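Local coordinates for phosphorylated carbohydrates phosphatase TM_1254 (Thermotoga maritima msb8, PDB 3KBB), which dephosphorylates phosphorylated sugars such as erythrose 4-phosphate and fructose 6-phosphate with the help of a divalent metal ion, preferably cobalt, at residues R24-A27 with E28-K32; K69-H72 with E73-R77; N154-P157 with E158-V161. All blocks are in the same frame, centred on the assembly; numbering follows the deposited sequence.

How the interactions relate
Interactions 1 and 2 are neighbours in the helical cap domain, inserted between strands 3-7 and 102-106, one closing helix 19-29 and the other midway along helix 64-82. Their centres lie about 11 Å apart and they touch directly: Ser29 OG sits 3.0 Å from Arg70 NH2, a probable hydrogen bond, and Val26 CG2 packs 3.6 Å from Glu74 CG. Interaction 3 belongs to the other end of the molecule, where residues 154-161 lead into strand 160-164 beside strand 3-7; its centre is about 47 Å from that of interaction 1 and about 38 Å from that of interaction 2. All three lie away from Asp7, the nucleophile inferred by similarity.

Interaction 1: R24-A27 with E28-K32; sequences RRVA and ESYGK
Residues 24-32 make a local, helix-ending contact: the last turns of helix 19-29 and the loop that follows, in the helical cap domain, with one flank against helix 64-82. On the outer side Arg24 and Glu28, one turn apart, run side by side, and NH1 of Arg24 donates a hydrogen bond of 2.8 Å to OE1 of Glu28 that is part of a salt bridge. The oxygen lies at the edge of the guanidinium, near its plane, but it is met from above its own carboxylate plane, the two flat groups being turned 68° apart. Glu28 reaches out with CG anti to the backbone N (chi1 173°) and an extended chain, whereas Arg24 bends at chi3 and comes alongside; its NE pairs with Glu21.

Round the helix, on the side facing helix 64-82, Ser29 OG donates to Val26 O over 2.6 Å, in the carbonyl plane and on a lone pair, and also bonds Arg70 of that helix. Beside it, CG1 of Val26 meets the Tyr30 ring at its edge, 4.0 Å from CE2, while the ring makes a cation-pi contact with Arg70 and its hydroxyl bonds Asp62.

At the end of the helix Ala27 O is gripped twice, by Tyr30 N at 3.0 Å and by Lys32 N at 2.9 Å, the two donors arriving from opposite faces of its plane. A water links Arg24 O to Lys32 O, tying the departing chain back to the body of the helix. Gly31, with phi 68°, turns the backbone out of the helix, and its N reaches Glu28 O at 3.0 Å. Together with the bond from Lys32 N to Ala27 O, this is the classic Schellman motif, with Gly31 as the C-prime residue.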
loop_
_atom_site.group_PDB
_atom_site.type_symbol
_atom_site.label_atom_id
_atom_site.label_comp_id
_atom_site.label_asym_id
_atom_site.label_seq_id
_atom_site.Cartn_x
_atom_site.Cartn_y
_atom_site.Cartn_z
ATOM N N ARG A 24 18.446 -8.388 -1.289
ATOM C CA ARG A 24 19.876 -8.475 -0.919
ATOM C C ARG A 24 20.138 -9.700 -0.039
ATOM O O ARG A 24 21.119 -10.436 -0.268
ATOM C CB ARG A 24 20.341 -7.170 -0.250
ATOM C CG ARG A 24 21.890 -7.022 -0.148
ATOM C CD ARG A 24 22.314 -6.054 0.969
ATOM N NE ARG A 24 21.910 -6.557 2.270
ATOM C CZ ARG A 24 22.559 -7.489 2.958
ATOM N NH1 ARG A 24 23.719 -7.992 2.493
ATOM N NH2 ARG A 24 22.084 -7.882 4.131
ATOM N N ARG A 25 19.282 -9.939 0.951
ATOM C CA ARG A 25 19.372 -11.139 1.780
ATOM C C ARG A 25 19.189 -12.452 1.016
ATOM O O ARG A 25 19.866 -13.453 1.310
ATOM C CB ARG A 25 18.355 -11.088 2.914
ATOM C CG ARG A 25 18.734 -10.105 4.000
ATOM C CD ARG A 25 17.745 -10.183 5.176
ATOM N NE ARG A 25 17.881 -9.065 6.115
ATOM C CZ ARG A 25 17.396 -9.087 7.353
ATOM N NH1 ARG A 25 16.741 -10.166 7.799
ATOM N NH2 ARG A 25 17.550 -8.031 8.148
ATOM N N VAL A 26 18.257 -12.458 0.064
ATOM C CA VAL A 26 18.076 -13.628 -0.788
ATOM C C VAL A 26 19.385 -13.928 -1.511
ATOM O O VAL A 26 19.896 -15.057 -1.416
ATOM C CB VAL A 26 16.973 -13.419 -1.824
ATOM C CG1 VAL A 26 16.918 -14.616 -2.801
ATOM C CG2 VAL A 26 15.663 -13.228 -1.121
ATOM N N ALA A 27 19.938 -12.915 -2.182
ATOM C CA ALA A 27 21.174 -13.081 -2.953
ATOM C C ALA A 27 22.270 -13.577 -2.014
ATOM O O ALA A 27 23.020 -14.525 -2.343
ATOM C CB ALA A 27 21.559 -11.778 -3.576
ATOM N N GLU A 28 22.370 -12.933 -0.846
ATOM C CA GLU A 28 23.385 -13.288 0.146
ATOM C C GLU A 28 23.242 -14.745 0.611
ATOM O O GLU A 28 24.243 -15.438 0.846
ATOM C CB GLU A 28 23.299 -12.307 1.330
ATOM C CG GLU A 28 24.163 -12.654 2.495
ATOM C CD GLU A 28 24.092 -11.625 3.595
ATOM O OE1 GLU A 28 24.621 -10.503 3.401
ATOM O OE2 GLU A 28 23.520 -11.937 4.628
ATOM N N SER A 29 22.006 -15.227 0.720
ATOM C CA SER A 29 21.777 -16.610 1.149
ATOM C C SER A 29 22.320 -17.621 0.118
ATOM O O SER A 29 22.584 -18.773 0.475
ATOM C CB SER A 29 20.276 -16.884 1.471
ATOM O OG SER A 29 19.503 -17.030 0.296
ATOM N N TYR A 30 22.438 -17.195 -1.136
ATOM C CA TYR A 30 23.036 -18.003 -2.211
ATOM C C TYR A 30 24.522 -17.689 -2.492
ATOM O O TYR A 30 25.091 -18.102 -3.557
ATOM C CB TYR A 30 22.276 -17.780 -3.499
ATOM C CG TYR A 30 20.906 -18.409 -3.561
ATOM C CD1 TYR A 30 20.758 -19.793 -3.750
ATOM C CD2 TYR A 30 19.765 -17.621 -3.489
ATOM C CE1 TYR A 30 19.477 -20.378 -3.836
ATOM C CE2 TYR A 30 18.486 -18.193 -3.605
ATOM C CZ TYR A 30 18.355 -19.567 -3.764
ATOM O OH TYR A 30 17.077 -20.103 -3.857
ATOM N N GLY A 31 25.146 -16.944 -1.579
ATOM C CA GLY A 31 26.528 -16.507 -1.750
ATOM C C GLY A 31 26.768 -15.490 -2.867
ATOM O O GLY A 31 27.885 -15.411 -3.370
ATOM N N LYS A 32 25.734 -14.694 -3.226
ATOM C CA LYS A 32 25.773 -13.729 -4.308
ATOM C C LYS A 32 25.618 -12.269 -3.833
ATOM O O LYS A 32 24.853 -11.998 -2.898
ATOM C CB LYS A 32 24.672 -13.979 -5.379
ATOM C CG LYS A 32 24.566 -15.413 -5.925
ATOM C CD LYS A 32 25.908 -15.853 -6.582
ATOM C CE LYS A 32 25.759 -17.210 -7.304
ATOM N NZ LYS A 32 27.063 -17.600 -7.910
HETATM O O HOH W 1 23.919 -9.875 -1.316
HETATM O O HOH W 2 20.804 -13.953 3.774
#

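Interaction 2: K69-H72 with E73-R77; sequences KRVH and EEKKR
His72 and Lys76, one turn apart on helix 64-82, lie alongside each other and point the same way, with NZ of Lys76 3.2 Å from CE1 of the imidazole. The amine comes at the ring obliquely. Lys76 gets there by folding at chi2 and again at chi4 (both near -65°), and its NZ also forms a salt bridge with Glu116.

A quarter turn round the helix, Val71 and Lys75 are likewise side by side: CG1 of the valine rests 3.9 Å from CD of the lysine, beyond which the chain bends and carries NZ to Glu47 and Tyr19. Further round, Arg70 runs beside Glu73, its guanidinium 77° from the carboxylate plane, but only the aliphatic CD approaches OE1. The arginine's polar end turns instead to Ser29 and Tyr30 of the neighbouring contact, and a long ion pair joins Arg77 to Glu74.

Beneath these side chains the backbone bonds are regular, from Glu73 N to Lys69 O at 3.0 Å through to Lys76 N on His72 O at 3.2 Å. The whole is an uninterrupted alpha-helix with i to i+3 and i to i+4 side-chain pairing, packed on one flank against helix 19-29 in the helical cap domain of this HAD phosphatase.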
loop_
_atom_site.group_PDB
_atom_site.type_symbol
_atom_site.label_atom_id
_atom_site.label_comp_id
_atom_site.label_asym_id
_atom_site.label_seq_id
_atom_site.Cartn_x
_atom_site.Cartn_y
_atom_site.Cartn_z
ATOM N N LYS A 69 10.361 -19.339 -2.637
ATOM C CA LYS A 69 10.194 -19.636 -1.221
ATOM C C LYS A 69 11.185 -18.833 -0.377
ATOM O O LYS A 69 10.845 -18.350 0.699
ATOM C CB LYS A 69 10.353 -21.143 -0.966
ATOM C CG LYS A 69 10.095 -21.536 0.500
ATOM C CD LYS A 69 10.090 -23.035 0.733
ATOM C CE LYS A 69 9.889 -23.332 2.218
ATOM N NZ LYS A 69 9.437 -24.735 2.445
ATOM N N ARG A 70 12.417 -18.709 -0.874
ATOM C CA ARG A 70 13.464 -17.976 -0.161
ATOM C C ARG A 70 13.129 -16.495 -0.131
ATOM O O ARG A 70 13.296 -15.831 0.892
ATOM C CB ARG A 70 14.817 -18.185 -0.839
ATOM C CG ARG A 70 15.369 -19.596 -0.706
ATOM C CD ARG A 70 16.165 -19.800 0.573
ATOM N NE ARG A 70 17.578 -19.504 0.394
ATOM C CZ ARG A 70 18.475 -20.327 -0.148
ATOM N NH1 ARG A 70 18.120 -21.521 -0.605
ATOM N NH2 ARG A 70 19.735 -19.940 -0.253
ATOM N N VAL A 71 12.665 -15.980 -1.263
ATOM C CA VAL A 71 12.194 -14.603 -1.325
ATOM C C VAL A 71 11.086 -14.382 -0.281
ATOM O O VAL A 71 11.102 -13.396 0.476
ATOM C CB VAL A 71 11.713 -14.251 -2.729
ATOM C CG1 VAL A 71 11.080 -12.890 -2.746
ATOM C CG2 VAL A 71 12.889 -14.304 -3.729
ATOM N N HIS A 72 10.151 -15.330 -0.227
ATOM C CA HIS A 72 9.044 -15.257 0.720
ATOM C C HIS A 72 9.570 -15.153 2.161
ATOM O O HIS A 72 9.176 -14.258 2.910
ATOM C CB HIS A 72 8.117 -16.460 0.510
ATOM C CG HIS A 72 6.912 -16.470 1.400
ATOM N ND1 HIS A 72 5.928 -15.505 1.335
ATOM C CD2 HIS A 72 6.530 -17.331 2.376
ATOM C CE1 HIS A 72 4.992 -15.770 2.232
ATOM N NE2 HIS A 72 5.330 -16.876 2.874
ATOM N N GLU A 73 10.486 -16.049 2.513
ATOM C CA GLU A 73 11.119 -16.102 3.838
ATOM C C GLU A 73 11.868 -14.811 4.212
ATOM O O GLU A 73 11.709 -14.294 5.330
ATOM C CB GLU A 73 12.066 -17.312 3.910
ATOM C CG GLU A 73 13.053 -17.299 5.091
ATOM C CD GLU A 73 14.034 -18.467 5.080
ATOM O OE1 GLU A 73 14.741 -18.666 4.061
ATOM O OE2 GLU A 73 14.107 -19.179 6.108
ATOM N N GLU A 74 12.678 -14.303 3.286
ATOM C CA GLU A 74 13.456 -13.090 3.540
ATOM C C GLU A 74 12.589 -11.828 3.672
ATOM O O GLU A 74 12.875 -10.959 4.505
ATOM C CB GLU A 74 14.554 -12.902 2.480
ATOM C CG GLU A 74 15.558 -14.063 2.374
ATOM C CD GLU A 74 16.418 -14.320 3.631
ATOM O OE1 GLU A 74 16.229 -13.679 4.705
ATOM O OE2 GLU A 74 17.311 -15.206 3.518
ATOM N N LYS A 75 11.533 -11.722 2.866
ATOM C CA LYS A 75 10.587 -10.607 3.004
ATOM C C LYS A 75 9.911 -10.600 4.383
ATOM O O LYS A 75 9.764 -9.549 5.002
ATOM C CB LYS A 75 9.542 -10.624 1.885
ATOM C CG LYS A 75 10.093 -10.195 0.543
ATOM C CD LYS A 75 9.070 -10.338 -0.593
ATOM C CE LYS A 75 8.064 -9.170 -0.615
ATOM N NZ LYS A 75 7.219 -9.235 -1.838
ATOM N N LYS A 76 9.523 -11.778 4.870
ATOM C CA LYS A 76 8.891 -11.893 6.182
ATOM C C LYS A 76 9.803 -11.373 7.273
ATOM O O LYS A 76 9.371 -10.612 8.136
ATOM C CB LYS A 76 8.499 -13.356 6.476
ATOM C CG LYS A 76 7.189 -13.804 5.822
ATOM C CD LYS A 76 5.980 -13.063 6.416
ATOM C CE LYS A 76 4.697 -13.893 6.342
ATOM N NZ LYS A 76 4.291 -14.215 4.944
ATOM N N ARG A 77 11.062 -11.794 7.225
ATOM C CA ARG A 77 12.061 -11.423 8.210
ATOM C C ARG A 77 12.331 -9.934 8.181
ATOM O O ARG A 77 12.331 -9.285 9.231
ATOM C CB ARG A 77 13.360 -12.170 7.946
ATOM C CG ARG A 77 13.276 -13.663 8.192
ATOM C CD ARG A 77 14.661 -14.292 8.145
ATOM N NE ARG A 77 14.636 -15.692 7.721
ATOM C CZ ARG A 77 14.390 -16.730 8.518
ATOM N NH1 ARG A 77 14.127 -16.551 9.812
ATOM N NH2 ARG A 77 14.401 -17.959 8.016
#

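Interaction 3: N154-P157 with E158-V161; sequences NVVP and EKVV
Val155 and Val160 form the tight side of this turn: CG2 of Val155 is pressed against CG1 of Val160 at 3.3 Å, closer than ordinary van der Waals contact. The two side chains cross at a slant, and Leu150 of helix 144-153 touches both, while Val160 also packs on Ala3 and Ile5 of strand 3-7.

The outer side is looser and more polar. Glu158 folds back over Val156, its CG lying between the backbone N and the carbonyl carbon (chi1 62°), which sets OE2 3.4 Å from CG2 of the valine; OE1 lies near CD of Pro157. The aliphatic part of Lys159 takes another side of the same methyl, with CG 3.6 Å from Val156 CG2, before its extended chain runs on to a long, weak ion pair with Glu2.

Two backbone bonds close the turn, Lys159 N to Val156 O at 3.1 Å and a weak one from Val160 N to Pro157 O. A water also bridges Pro157 O and Val160 O, at 2.9 Å from each. Replacing Pro157 with a glycine would probably leave the turn freer to flex, and would take away the ring carbons that meet Glu158, Leu150 and Ile178. This short 3-10 turn is the link from helix 144-153 to strand 160-164 in the parallel, Rossmann-like alpha/beta core of the HAD superfamily.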
loop_
_atom_site.group_PDB
_atom_site.type_symbol
_atom_site.label_atom_id
_atom_site.label_comp_id
_atom_site.label_asym_id
_atom_site.label_seq_id
_atom_site.Cartn_x
_atom_site.Cartn_y
_atom_site.Cartn_z
ATOM N N ASN A 154 -21.812 1.148 3.457
ATOM C CA ASN A 154 -23.127 1.703 3.171
ATOM C C ASN A 154 -23.138 3.240 3.232
ATOM O O ASN A 154 -23.917 3.876 3.994
ATOM C CB ASN A 154 -24.153 1.079 4.131
ATOM C CG ASN A 154 -25.558 1.445 3.796
ATOM O OD1 ASN A 154 -25.911 1.673 2.641
ATOM N ND2 ASN A 154 -26.396 1.496 4.826
ATOM N N VAL A 155 -22.229 3.840 2.460
ATOM C CA VAL A 155 -22.114 5.305 2.363
ATOM C C VAL A 155 -21.997 5.743 0.900
ATOM O O VAL A 155 -21.533 4.985 0.031
ATOM C CB VAL A 155 -20.925 5.890 3.226
ATOM C CG1 VAL A 155 -20.966 5.388 4.647
ATOM C CG2 VAL A 155 -19.588 5.512 2.607
ATOM N N VAL A 156 -22.426 6.969 0.621
ATOM C CA VAL A 156 -22.379 7.542 -0.734
ATOM C C VAL A 156 -20.976 8.110 -0.991
ATOM O O VAL A 156 -20.346 8.561 -0.057
ATOM C CB VAL A 156 -23.446 8.659 -0.877
ATOM C CG1 VAL A 156 -24.840 8.072 -0.524
ATOM C CG2 VAL A 156 -23.163 9.776 0.044
ATOM N N PRO A 157 -20.487 8.053 -2.242
ATOM C CA PRO A 157 -19.112 8.510 -2.465
ATOM C C PRO A 157 -18.839 9.991 -2.175
ATOM O O PRO A 157 -17.704 10.334 -1.849
ATOM C CB PRO A 157 -18.829 8.167 -3.927
ATOM C CG PRO A 157 -20.153 7.951 -4.562
ATOM C CD PRO A 157 -21.122 7.550 -3.470
ATOM N N GLU A 158 -19.858 10.846 -2.242
ATOM C CA GLU A 158 -19.629 12.264 -1.984
ATOM C C GLU A 158 -19.432 12.547 -0.483
ATOM O O GLU A 158 -19.142 13.678 -0.117
ATOM C CB GLU A 158 -20.758 13.139 -2.571
ATOM C CG GLU A 158 -22.126 12.875 -1.970
ATOM C CD GLU A 158 -22.906 11.778 -2.692
ATOM O OE1 GLU A 158 -22.307 10.946 -3.420
ATOM O OE2 GLU A 158 -24.142 11.753 -2.526
ATOM N N LYS A 159 -19.626 11.534 0.358
ATOM C CA LYS A 159 -19.421 11.658 1.807
ATOM C C LYS A 159 -18.217 10.886 2.357
ATOM O O LYS A 159 -18.132 10.658 3.576
ATOM C CB LYS A 159 -20.696 11.333 2.566
ATOM C CG LYS A 159 -21.847 12.299 2.207
ATOM C CD LYS A 159 -23.063 11.981 3.075
ATOM C CE LYS A 159 -24.277 12.811 2.676
ATOM N NZ LYS A 159 -25.402 12.440 3.592
ATOM N N VAL A 160 -17.274 10.527 1.477
ATOM C CA VAL A 160 -16.031 9.855 1.919
ATOM C C VAL A 160 -14.812 10.664 1.487
ATOM O O VAL A 160 -14.854 11.432 0.498
ATOM C CB VAL A 160 -15.903 8.378 1.402
ATOM C CG1 VAL A 160 -17.219 7.617 1.724
ATOM C CG2 VAL A 160 -15.626 8.353 -0.093
ATOM N N VAL A 161 -13.747 10.485 2.236
ATOM C CA VAL A 161 -12.427 11.028 1.854
ATOM C C VAL A 161 -11.505 9.814 1.670
ATOM O O VAL A 161 -11.585 8.861 2.435
ATOM C CB VAL A 161 -11.844 11.901 2.980
ATOM C CG1 VAL A 161 -10.407 12.358 2.613
ATOM C CG2 VAL A 161 -12.699 13.117 3.174
HETATM O O HOH W 3 -15.788 12.482 -2.000
#